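Local coordinates for protein transcriptional regulator, TetR family (Thermus thermophilus, PDB 3VPR) that represses transcription, probably by binding operator DNA through an N-terminal helix-turn-helix domain, as other regulators of the TetR family do, at residues S46-L51 with P109-K114; S55-K60 with A87-E92; K76-R81 with R127-R132. All coordinates share one frame; numbering follows the deposited sequence.

Interaction 1: residues S46-L51 with P109-K114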
loop_
_atom_site.group_PDB
_atom_site.type_symbol
_atom_site.label_atom_id
_atom_site.label_comp_id
_atom_site.label_asym_id
_atom_site.label_seq_id
_atom_site.Cartn_x
_atom_site.Cartn_y
_atom_site.Cartn_z
ATOM N N SER A 46 -22.106 -15.129 -11.420
ATOM C CA SER A 46 -22.254 -14.290 -10.236
ATOM C C SER A 46 -21.373 -13.066 -10.330
ATOM O O SER A 46 -20.445 -13.003 -11.142
ATOM C CB SER A 46 -21.863 -15.063 -8.972
ATOM O OG SER A 46 -20.484 -15.409 -9.011
ATOM N N LYS A 47 -21.673 -12.102 -9.473
ATOM C CA LYS A 47 -20.917 -10.859 -9.390
ATOM C C LYS A 47 -19.510 -11.175 -8.904
ATOM O O LYS A 47 -18.525 -10.593 -9.361
ATOM C CB LYS A 47 -21.598 -9.926 -8.387
ATOM C CG LYS A 47 -20.961 -8.555 -8.219
ATOM C CD LYS A 47 -21.609 -7.840 -7.004
ATOM C CE LYS A 47 -20.868 -6.581 -6.607
ATOM N NZ LYS A 47 -21.445 -5.981 -5.369
ATOM N N GLU A 48 -19.428 -12.105 -7.959
ATOM C CA GLU A 48 -18.155 -12.499 -7.369
ATOM C C GLU A 48 -17.226 -13.105 -8.421
ATOM O O GLU A 48 -16.018 -12.906 -8.373
ATOM C CB GLU A 48 -18.421 -13.488 -6.214
ATOM C CG GLU A 48 -17.204 -13.906 -5.387
ATOM C CD GLU A 48 -16.391 -14.999 -6.049
ATOM O OE1 GLU A 48 -16.950 -15.709 -6.915
ATOM O OE2 GLU A 48 -15.203 -15.157 -5.695
ATOM N N GLU A 49 -17.797 -13.838 -9.372
ATOM C CA GLU A 49 -17.000 -14.446 -10.429
ATOM C C GLU A 49 -16.421 -13.365 -11.335
ATOM O O GLU A 49 -15.326 -13.543 -11.870
ATOM C CB GLU A 49 -17.840 -15.425 -11.254
ATOM C CG GLU A 49 -17.149 -15.968 -12.507
ATOM C CD GLU A 49 -16.006 -16.908 -12.199
ATOM O OE1 GLU A 49 -16.011 -17.508 -11.108
ATOM O OE2 GLU A 49 -15.114 -17.071 -13.057
ATOM N N ILE A 50 -17.139 -12.249 -11.489
ATOM C CA ILE A 50 -16.669 -11.136 -12.331
ATOM C C ILE A 50 -15.459 -10.498 -11.649
ATOM O O ILE A 50 -14.428 -10.245 -12.286
ATOM C CB ILE A 50 -17.781 -10.056 -12.538
ATOM C CG1 ILE A 50 -18.950 -10.667 -13.317
ATOM C CG2 ILE A 50 -17.218 -8.840 -13.291
ATOM C CD1 ILE A 50 -20.078 -9.685 -13.638
ATOM N N LEU A 51 -15.591 -10.255 -10.348
ATOM C CA LEU A 51 -14.505 -9.694 -9.555
ATOM C C LEU A 51 -13.320 -10.662 -9.584
ATOM O O LEU A 51 -12.166 -10.261 -9.664
ATOM C CB LEU A 51 -14.951 -9.505 -8.099
ATOM C CG LEU A 51 -13.798 -9.208 -7.132
ATOM C CD1 LEU A 51 -13.113 -7.917 -7.556
ATOM C CD2 LEU A 51 -14.309 -9.096 -5.704
ATOM N N PRO A 109 -13.443 -18.136 -0.639
ATOM C CA PRO A 109 -12.151 -18.704 -0.234
ATOM C C PRO A 109 -11.336 -19.343 -1.360
ATOM O O PRO A 109 -10.155 -19.041 -1.527
ATOM C CB PRO A 109 -12.538 -19.707 0.854
ATOM C CG PRO A 109 -13.720 -19.058 1.488
ATOM C CD PRO A 109 -14.514 -18.557 0.283
ATOM N N GLU A 110 -11.946 -20.215 -2.148
ATOM C CA GLU A 110 -11.176 -20.846 -3.211
ATOM C C GLU A 110 -10.714 -19.857 -4.279
ATOM O O GLU A 110 -9.631 -20.023 -4.847
ATOM C CB GLU A 110 -11.951 -22.003 -3.856
ATOM C CG GLU A 110 -11.201 -22.645 -5.030
ATOM C CD GLU A 110 -11.624 -24.082 -5.309
ATOM O OE1 GLU A 110 -12.845 -24.353 -5.398
ATOM O OE2 GLU A 110 -10.726 -24.943 -5.454
ATOM N N ASN A 111 -11.516 -18.829 -4.560
ATOM C CA ASN A 111 -11.091 -17.850 -5.561
ATOM C C ASN A 111 -9.942 -17.052 -4.989
ATOM O O ASN A 111 -8.946 -16.826 -5.662
ATOM C CB ASN A 111 -12.221 -16.895 -5.945
ATOM C CG ASN A 111 -13.221 -17.528 -6.884
ATOM O OD1 ASN A 111 -12.913 -18.492 -7.585
ATOM N ND2 ASN A 111 -14.423 -16.981 -6.916
ATOM N N ARG A 112 -10.078 -16.646 -3.731
ATOM C CA ARG A 112 -9.040 -15.863 -3.073
ATOM C C ARG A 112 -7.754 -16.666 -3.103
ATOM O O ARG A 112 -6.666 -16.106 -3.146
ATOM C CB ARG A 112 -9.417 -15.579 -1.617
ATOM C CG ARG A 112 -8.623 -14.460 -0.964
ATOM C CD ARG A 112 -8.634 -14.595 0.543
ATOM N NE ARG A 112 -9.926 -15.071 1.022
ATOM C CZ ARG A 112 -11.014 -14.321 1.095
ATOM N NH1 ARG A 112 -10.962 -13.052 0.724
ATOM N NH2 ARG A 112 -12.155 -14.843 1.521
ATOM N N LEU A 113 -7.903 -17.988 -3.077
ATOM C CA LEU A 113 -6.777 -18.912 -3.077
ATOM C C LEU A 113 -5.961 -18.867 -4.348
ATOM O O LEU A 113 -4.743 -18.739 -4.293
ATOM C CB LEU A 113 -7.268 -20.351 -2.843
ATOM C CG LEU A 113 -6.232 -21.475 -2.745
ATOM C CD1 LEU A 113 -6.920 -22.751 -2.255
ATOM C CD2 LEU A 113 -5.581 -21.718 -4.093
ATOM N N LYS A 114 -6.620 -19.002 -5.494
ATOM C CA LYS A 114 -5.898 -18.984 -6.757
ATOM C C LYS A 114 -5.321 -17.597 -7.016
ATOM O O LYS A 114 -4.312 -17.455 -7.705
ATOM C CB LYS A 114 -6.813 -19.401 -7.915
ATOM C CG LYS A 114 -7.442 -20.773 -7.734
ATOM C CD LYS A 114 -8.220 -21.208 -8.965
ATOM C CE LYS A 114 -7.373 -22.077 -9.876
ATOM N NZ LYS A 114 -7.024 -23.373 -9.218
#

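Interaction 2: residues S55-K60 with A87-E92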
loop_
_atom_site.group_PDB
_atom_site.type_symbol
_atom_site.label_atom_id
_atom_site.label_comp_id
_atom_site.label_asym_id
_atom_site.label_seq_id
_atom_site.Cartn_x
_atom_site.Cartn_y
_atom_site.Cartn_z
ATOM N N SER A 55 -9.595 -9.926 -11.218
ATOM C CA SER A 55 -8.386 -10.100 -10.404
ATOM C C SER A 55 -7.396 -11.031 -11.098
ATOM O O SER A 55 -6.211 -10.724 -11.204
ATOM C CB SER A 55 -8.757 -10.664 -9.033
ATOM O OG SER A 55 -9.597 -9.755 -8.344
ATOM N N LEU A 56 -7.892 -12.164 -11.577
ATOM C CA LEU A 56 -7.063 -13.134 -12.293
ATOM C C LEU A 56 -6.367 -12.454 -13.478
ATOM O O LEU A 56 -5.148 -12.524 -13.613
ATOM C CB LEU A 56 -7.944 -14.281 -12.794
ATOM C CG LEU A 56 -7.518 -15.724 -12.521
ATOM C CD1 LEU A 56 -7.186 -15.906 -11.042
ATOM C CD2 LEU A 56 -8.655 -16.654 -12.940
ATOM N N LEU A 57 -7.144 -11.785 -14.328
ATOM C CA LEU A 57 -6.602 -11.078 -15.496
ATOM C C LEU A 57 -5.452 -10.140 -15.120
ATOM O O LEU A 57 -4.425 -10.084 -15.797
ATOM C CB LEU A 57 -7.711 -10.279 -16.186
ATOM C CG LEU A 57 -7.391 -9.493 -17.463
ATOM C CD1 LEU A 57 -8.659 -9.366 -18.297
ATOM C CD2 LEU A 57 -6.811 -8.108 -17.128
ATOM N N ALA A 58 -5.625 -9.398 -14.038
ATOM C CA ALA A 58 -4.585 -8.487 -13.597
ATOM C C ALA A 58 -3.371 -9.235 -13.057
ATOM O O ALA A 58 -2.244 -8.913 -13.422
ATOM C CB ALA A 58 -5.137 -7.538 -12.530
ATOM N N LEU A 59 -3.604 -10.231 -12.200
ATOM C CA LEU A 59 -2.520 -11.007 -11.595
ATOM C C LEU A 59 -1.773 -11.916 -12.559
ATOM O O LEU A 59 -0.557 -12.065 -12.436
ATOM C CB LEU A 59 -3.048 -11.822 -10.405
ATOM C CG LEU A 59 -3.473 -10.945 -9.219
ATOM C CD1 LEU A 59 -4.227 -11.762 -8.183
ATOM C CD2 LEU A 59 -2.244 -10.302 -8.608
ATOM N N LYS A 60 -2.483 -12.522 -13.512
ATOM C CA LYS A 60 -1.833 -13.398 -14.490
ATOM C C LYS A 60 -0.946 -12.559 -15.393
ATOM O O LYS A 60 0.173 -12.951 -15.714
ATOM C CB LYS A 60 -2.864 -14.150 -15.337
ATOM C CG LYS A 60 -3.461 -15.369 -14.636
ATOM C CD LYS A 60 -4.433 -16.128 -15.547
ATOM C CE LYS A 60 -4.902 -17.431 -14.907
ATOM N NZ LYS A 60 -5.934 -18.121 -15.733
ATOM N N ALA A 87 5.365 -2.127 -13.253
ATOM C CA ALA A 87 4.806 -0.776 -13.282
ATOM C C ALA A 87 4.101 -0.444 -14.593
ATOM O O ALA A 87 3.084 0.247 -14.600
ATOM C CB ALA A 87 5.921 0.256 -13.014
ATOM N N ARG A 88 4.651 -0.914 -15.707
ATOM C CA ARG A 88 4.027 -0.653 -16.996
ATOM C C ARG A 88 2.696 -1.392 -17.075
ATOM O O ARG A 88 1.678 -0.816 -17.452
ATOM C CB ARG A 88 4.930 -1.094 -18.148
ATOM C CG ARG A 88 4.201 -1.116 -19.482
ATOM C CD ARG A 88 5.127 -1.338 -20.659
ATOM N NE ARG A 88 5.721 -0.090 -21.119
ATOM C CZ ARG A 88 6.394 0.052 -22.256
ATOM N NH1 ARG A 88 6.569 -0.980 -23.072
ATOM N NH2 ARG A 88 6.894 1.236 -22.576
ATOM N N TYR A 89 2.701 -2.668 -16.710
ATOM C CA TYR A 89 1.477 -3.450 -16.744
ATOM C C TYR A 89 0.437 -2.810 -15.826
ATOM O O TYR A 89 -0.728 -2.682 -16.183
ATOM C CB TYR A 89 1.740 -4.879 -16.282
ATOM C CG TYR A 89 0.549 -5.773 -16.482
ATOM C CD1 TYR A 89 0.280 -6.329 -17.728
ATOM C CD2 TYR A 89 -0.328 -6.043 -15.435
ATOM C CE1 TYR A 89 -0.831 -7.129 -17.937
ATOM C CE2 TYR A 89 -1.446 -6.849 -15.629
ATOM C CZ TYR A 89 -1.693 -7.387 -16.885
ATOM O OH TYR A 89 -2.802 -8.179 -17.099
ATOM N N PHE A 90 0.863 -2.416 -14.632
ATOM C CA PHE A 90 -0.043 -1.790 -13.679
ATOM C C PHE A 90 -0.753 -0.585 -14.299
ATOM O O PHE A 90 -1.973 -0.457 -14.209
ATOM C CB PHE A 90 0.733 -1.352 -12.434
ATOM C CG PHE A 90 0.125 -0.175 -11.725
ATOM C CD1 PHE A 90 -1.075 -0.310 -11.031
ATOM C CD2 PHE A 90 0.749 1.080 -11.761
ATOM C CE1 PHE A 90 -1.657 0.791 -10.371
ATOM C CE2 PHE A 90 0.179 2.190 -11.106
ATOM C CZ PHE A 90 -1.026 2.044 -10.411
ATOM N N GLU A 91 0.018 0.284 -14.944
ATOM C CA GLU A 91 -0.531 1.482 -15.558
ATOM C C GLU A 91 -1.442 1.248 -16.763
ATOM O O GLU A 91 -2.395 1.994 -16.964
ATOM C CB GLU A 91 0.602 2.431 -15.962
ATOM C CG GLU A 91 0.139 3.595 -16.840
ATOM C CD GLU A 91 1.162 4.713 -16.927
ATOM O OE1 GLU A 91 2.354 4.417 -17.175
ATOM O OE2 GLU A 91 0.769 5.887 -16.755
ATOM N N GLU A 92 -1.149 0.234 -17.568
ATOM C CA GLU A 92 -1.966 -0.047 -18.747
ATOM C C GLU A 92 -3.287 -0.708 -18.353
ATOM O O GLU A 92 -4.279 -0.617 -19.075
ATOM C CB GLU A 92 -1.219 -0.974 -19.706
ATOM C CG GLU A 92 0.161 -0.493 -20.110
ATOM C CD GLU A 92 0.902 -1.527 -20.933
ATOM O OE1 GLU A 92 0.975 -2.692 -20.487
ATOM O OE2 GLU A 92 1.412 -1.179 -22.019
#

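Interaction 3: residues K76-R81 with R127-R132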
loop_
_atom_site.group_PDB
_atom_site.type_symbol
_atom_site.label_atom_id
_atom_site.label_comp_id
_atom_site.label_asym_id
_atom_site.label_seq_id
_atom_site.Cartn_x
_atom_site.Cartn_y
_atom_site.Cartn_z
ATOM N N LYS A 76 21.175 -7.552 -11.947
ATOM C CA LYS A 76 20.842 -6.135 -11.820
ATOM C C LYS A 76 19.847 -5.708 -12.884
ATOM O O LYS A 76 18.915 -4.947 -12.615
ATOM C CB LYS A 76 22.095 -5.265 -11.931
ATOM C CG LYS A 76 23.113 -5.459 -10.811
ATOM C CD LYS A 76 24.185 -4.373 -10.847
ATOM C CE LYS A 76 24.886 -4.317 -12.202
ATOM N NZ LYS A 76 25.789 -3.130 -12.333
ATOM N N GLU A 77 20.061 -6.200 -14.099
ATOM C CA GLU A 77 19.202 -5.886 -15.233
ATOM C C GLU A 77 17.882 -6.655 -15.116
ATOM O O GLU A 77 16.834 -6.186 -15.554
ATOM C CB GLU A 77 19.931 -6.253 -16.526
ATOM C CG GLU A 77 19.287 -5.729 -17.790
ATOM C CD GLU A 77 19.081 -4.227 -17.753
ATOM O OE1 GLU A 77 19.995 -3.511 -17.297
ATOM O OE2 GLU A 77 18.006 -3.764 -18.193
ATOM N N ALA A 78 17.944 -7.840 -14.515
ATOM C CA ALA A 78 16.761 -8.659 -14.330
ATOM C C ALA A 78 15.829 -7.979 -13.324
ATOM O O ALA A 78 14.602 -8.015 -13.461
ATOM C CB ALA A 78 17.161 -10.041 -13.821
ATOM N N LEU A 79 16.416 -7.356 -12.309
ATOM C CA LEU A 79 15.613 -6.682 -11.300
ATOM C C LEU A 79 14.949 -5.457 -11.914
ATOM O O LEU A 79 13.779 -5.193 -11.661
ATOM C CB LEU A 79 16.483 -6.266 -10.111
ATOM C CG LEU A 79 15.752 -5.465 -9.020
ATOM C CD1 LEU A 79 14.672 -6.329 -8.383
ATOM C CD2 LEU A 79 16.748 -4.987 -7.967
ATOM N N ARG A 80 15.686 -4.726 -12.748
ATOM C CA ARG A 80 15.135 -3.521 -13.367
ATOM C C ARG A 80 13.974 -3.832 -14.307
ATOM O O ARG A 80 12.949 -3.137 -14.306
ATOM C CB ARG A 80 16.225 -2.754 -14.125
ATOM C CG ARG A 80 15.732 -1.424 -14.724
ATOM C CD ARG A 80 16.883 -0.564 -15.283
ATOM N NE ARG A 80 17.413 -1.051 -16.560
ATOM C CZ ARG A 80 16.791 -0.948 -17.735
ATOM N NH1 ARG A 80 15.600 -0.370 -17.824
ATOM N NH2 ARG A 80 17.365 -1.425 -18.830
ATOM N N ARG A 81 14.132 -4.883 -15.104
ATOM C CA ARG A 81 13.084 -5.268 -16.028
ATOM C C ARG A 81 11.864 -5.719 -15.245
ATOM O O ARG A 81 10.744 -5.381 -15.584
ATOM C CB ARG A 81 13.572 -6.378 -16.953
ATOM C CG ARG A 81 14.856 -6.011 -17.683
ATOM C CD ARG A 81 14.905 -6.640 -19.057
ATOM N NE ARG A 81 13.952 -5.994 -19.951
ATOM C CZ ARG A 81 13.363 -6.597 -20.977
ATOM N NH1 ARG A 81 13.624 -7.872 -21.244
ATOM N NH2 ARG A 81 12.503 -5.924 -21.733
ATOM N N ARG A 127 12.020 -12.817 -5.517
ATOM C CA ARG A 127 12.972 -13.363 -4.567
ATOM C C ARG A 127 14.039 -14.175 -5.280
ATOM O O ARG A 127 15.222 -14.106 -4.924
ATOM C CB ARG A 127 12.256 -14.236 -3.537
ATOM C CG ARG A 127 11.303 -13.459 -2.640
ATOM C CD ARG A 127 10.821 -14.304 -1.469
ATOM N NE ARG A 127 9.853 -13.580 -0.650
ATOM C CZ ARG A 127 9.230 -14.092 0.408
ATOM N NH1 ARG A 127 9.474 -15.338 0.785
ATOM N NH2 ARG A 127 8.358 -13.358 1.090
ATOM N N ALA A 128 13.624 -14.940 -6.288
ATOM C CA ALA A 128 14.574 -15.752 -7.051
ATOM C C ALA A 128 15.606 -14.858 -7.731
ATOM O O ALA A 128 16.782 -15.205 -7.781
ATOM C CB ALA A 128 13.842 -16.608 -8.101
ATOM N N ILE A 129 15.172 -13.717 -8.262
ATOM C CA ILE A 129 16.106 -12.792 -8.912
ATOM C C ILE A 129 17.085 -12.217 -7.877
ATOM O O ILE A 129 18.286 -12.153 -8.110
ATOM C CB ILE A 129 15.373 -11.617 -9.586
ATOM C CG1 ILE A 129 14.532 -12.121 -10.757
ATOM C CG2 ILE A 129 16.368 -10.576 -10.062
ATOM C CD1 ILE A 129 13.720 -11.026 -11.437
ATOM N N LEU A 130 16.564 -11.807 -6.730
ATOM C CA LEU A 130 17.402 -11.249 -5.674
ATOM C C LEU A 130 18.354 -12.302 -5.122
ATOM O O LEU A 130 19.541 -12.038 -4.936
ATOM C CB LEU A 130 16.530 -10.696 -4.540
ATOM C CG LEU A 130 15.610 -9.544 -4.952
ATOM C CD1 LEU A 130 14.634 -9.213 -3.819
ATOM C CD2 LEU A 130 16.458 -8.334 -5.323
ATOM N N ARG A 131 17.831 -13.501 -4.868
ATOM C CA ARG A 131 18.654 -14.576 -4.333
ATOM C C ARG A 131 19.814 -14.916 -5.274
ATOM O O ARG A 131 20.942 -15.165 -4.818
ATOM C CB ARG A 131 17.800 -15.822 -4.063
ATOM C CG ARG A 131 18.607 -17.040 -3.655
ATOM C CD ARG A 131 17.742 -18.127 -3.034
ATOM N NE ARG A 131 16.419 -18.204 -3.644
ATOM C CZ ARG A 131 15.314 -17.708 -3.095
ATOM N NH1 ARG A 131 15.368 -17.105 -1.916
ATOM N NH2 ARG A 131 14.161 -17.792 -3.734
ATOM N N ARG A 132 19.548 -14.926 -6.579
ATOM C CA ARG A 132 20.610 -15.218 -7.540
ATOM C C ARG A 132 21.668 -14.130 -7.441
ATOM O O ARG A 132 22.866 -14.407 -7.512
ATOM C CB ARG A 132 20.067 -15.261 -8.967
ATOM C CG ARG A 132 19.244 -16.498 -9.303
ATOM C CD ARG A 132 18.523 -16.294 -10.636
ATOM N NE ARG A 132 19.368 -15.578 -11.594
ATOM C CZ ARG A 132 18.922 -14.987 -12.702
ATOM N NH1 ARG A 132 17.630 -15.019 -13.014
ATOM N NH2 ARG A 132 19.772 -14.342 -13.491
#

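Interaction 1: residues S46-L51 with P109-K114
Glu48 and Asn111 bring the starts of two helices together without bringing their backbones into touch. Each stands in the first turn of its helix, 47-70 and 109-135 respectively, and their CA atoms are 9.0 Å apart. Both helices are under way at once: Leu51 N bonds to Lys47 O at 3.1 Å, and Leu113 N to Pro109 O at 2.9 Å. The earlier helix has Ser46 as its N-cap, whose OG accepts from Glu49 N at 3.1 Å and so fixes the turn from which Glu48 projects.

The two backbones are linked by side chains that come from opposite directions. Glu48 swings CG round beside its own carbonyl carbon (chi1 -174°) and then bends at chi2, which turns the carboxylate toward Asn111. Its OE2 accepts from Asn111 ND2 at a modelled length of 2.3 Å, too short to be taken literally; the modelled N-H...O angle of 166° suggests a straight bond. Carboxylate and amide are almost coplanar, their planes 2° apart.

Helix 47-70 follows the predicted helix-turn-helix and, as in TetR-family repressors generally, connects the DNA-binding domain with the C-terminal domain. The contact thus joins the beginning of this connecting helix to the larger domain, on the surface of the protein.

The same OE2 also accepts from the backbone N of Ser108, just ahead of helix 109-135, while Leu107 packs against the Glu48 side chain. With donors from Ser108 and Asn111, the carboxylate lies beside the first turn of a helix, whose amino end may help to stabilise its negative charge. Nearer the DNA-binding domain, Lys47 makes a cation-pi contact with Tyr21 and a hydrogen bond to its carbonyl oxygen.

Interaction 2: residues S55-K60 with A87-E92
Tyr89 alone in segment 87-92 meets segment 55-60, and it does so by touching backbone oxygens of Leu57 and Ala58 more than side chains. One residue before it, Arg88 has already turned to another partner, forming a salt bridge with Glu171.

The Tyr89 side chain leaves its backbone toward the neighbouring helix. With CG anti to the backbone N (chi1 -172°), the ring extends across the interface and brings the phenol to helix 47-70. There OH donates a hydrogen bond to Leu57 O at 2.8 Å. The oxygen lies at the ring edge, near the ring plane, whereas seen from the carbonyl the donor is off to one side: the C=O...OH angle is 140°, and the hydroxyl is tilted 31° from the carbonyl plane. The next carbonyl along the helix is close as well, with Ala58 O 3.1 Å from Tyr89 CE2, approaching the ring obliquely. Two successive backbone oxygens therefore meet the outer end of the tyrosine, one bonded to its hydroxyl and the other against a ring carbon. Leu57 adds a looser van der Waals touch, its CD2 lying 4.0 Å from Tyr89 OH.

Phe90 starts out away from segment 55-60, and its side chain packs on Met158 and Ile159 of helix 144-161, although its CA and Ala58 CA, 8.1 Å apart, are the closest pair of CA atoms between the segments. Helix 75-92 ends two residues later. Beyond its end, Phe96 of helix 94-103 packs on Leu57 and Ala58, closing in on the same part of helix 47-70.

The bond from Tyr89 ties the helix that connects the two domains to a helix of the C-terminal domain, within the all-helical fold of TetR-family regulators.

Interaction 3: residues K76-R81 with R127-R132
Antiparallel packing of helix 75-92 on helix 109-135, within the C-terminal domain of the TetR fold, is carried here by Ala78 and Leu79 against Ile129 and Leu130. The axes of the two short segments come within 9.5 Å, with 159° between their directions, and Leu79 and Ile129 bring their CA atoms to 6.6 Å.

Ile129 works with both of its branches. CG2 rests 3.9 Å from Ala78 CB and just as near the backbone N of Leu79. With chi1 at -66°, CG1 lies beside the backbone N and CG2 beside the carbonyl carbon; the two branches diverge, and CD1 reaches Ala78 O at 3.7 Å. The small methyl of Ala78 lets the branched side chain come right up to the opposing backbone. Next to this, Leu79 CD1 touches Leu130 CD2 at 4.1 Å, their side chains running at a slant to one another.

Replacing Ile129 by an alanine would probably open a gap beside Ala78 and Leu79 and cost helix 47-70 the packing of Ala69 and Leu70 on this side chain. Leu185 of the second subunit packs on both Leu79 and Leu130, carrying the apolar layer over to the dimer partner.

With all four touching residues buried and no hydrogen bond between the segments, the contact rests on shape and on the exclusion of water.

How the interactions relate
Three ways of joining helices occur along one chain: a polar surface link in interaction 1, a hydroxyl-to-backbone bond in interaction 2 and buried apolar packing in interaction 3. Interactions 1 and 2 share helix 47-70, their centres about 17 Å apart, so the connecting helix is held at its start and again farther along. Helix 75-92 continues from interaction 2 to interaction 3, their centres about 20 Å apart. Helix 109-135 closes the circuit by serving interactions 1 and 3, whose centres lie about 31 Å apart on opposite sides of the chain's centre. Interaction 1 adjoins the predicted DNA-binding motif; interaction 3 borders the second subunit.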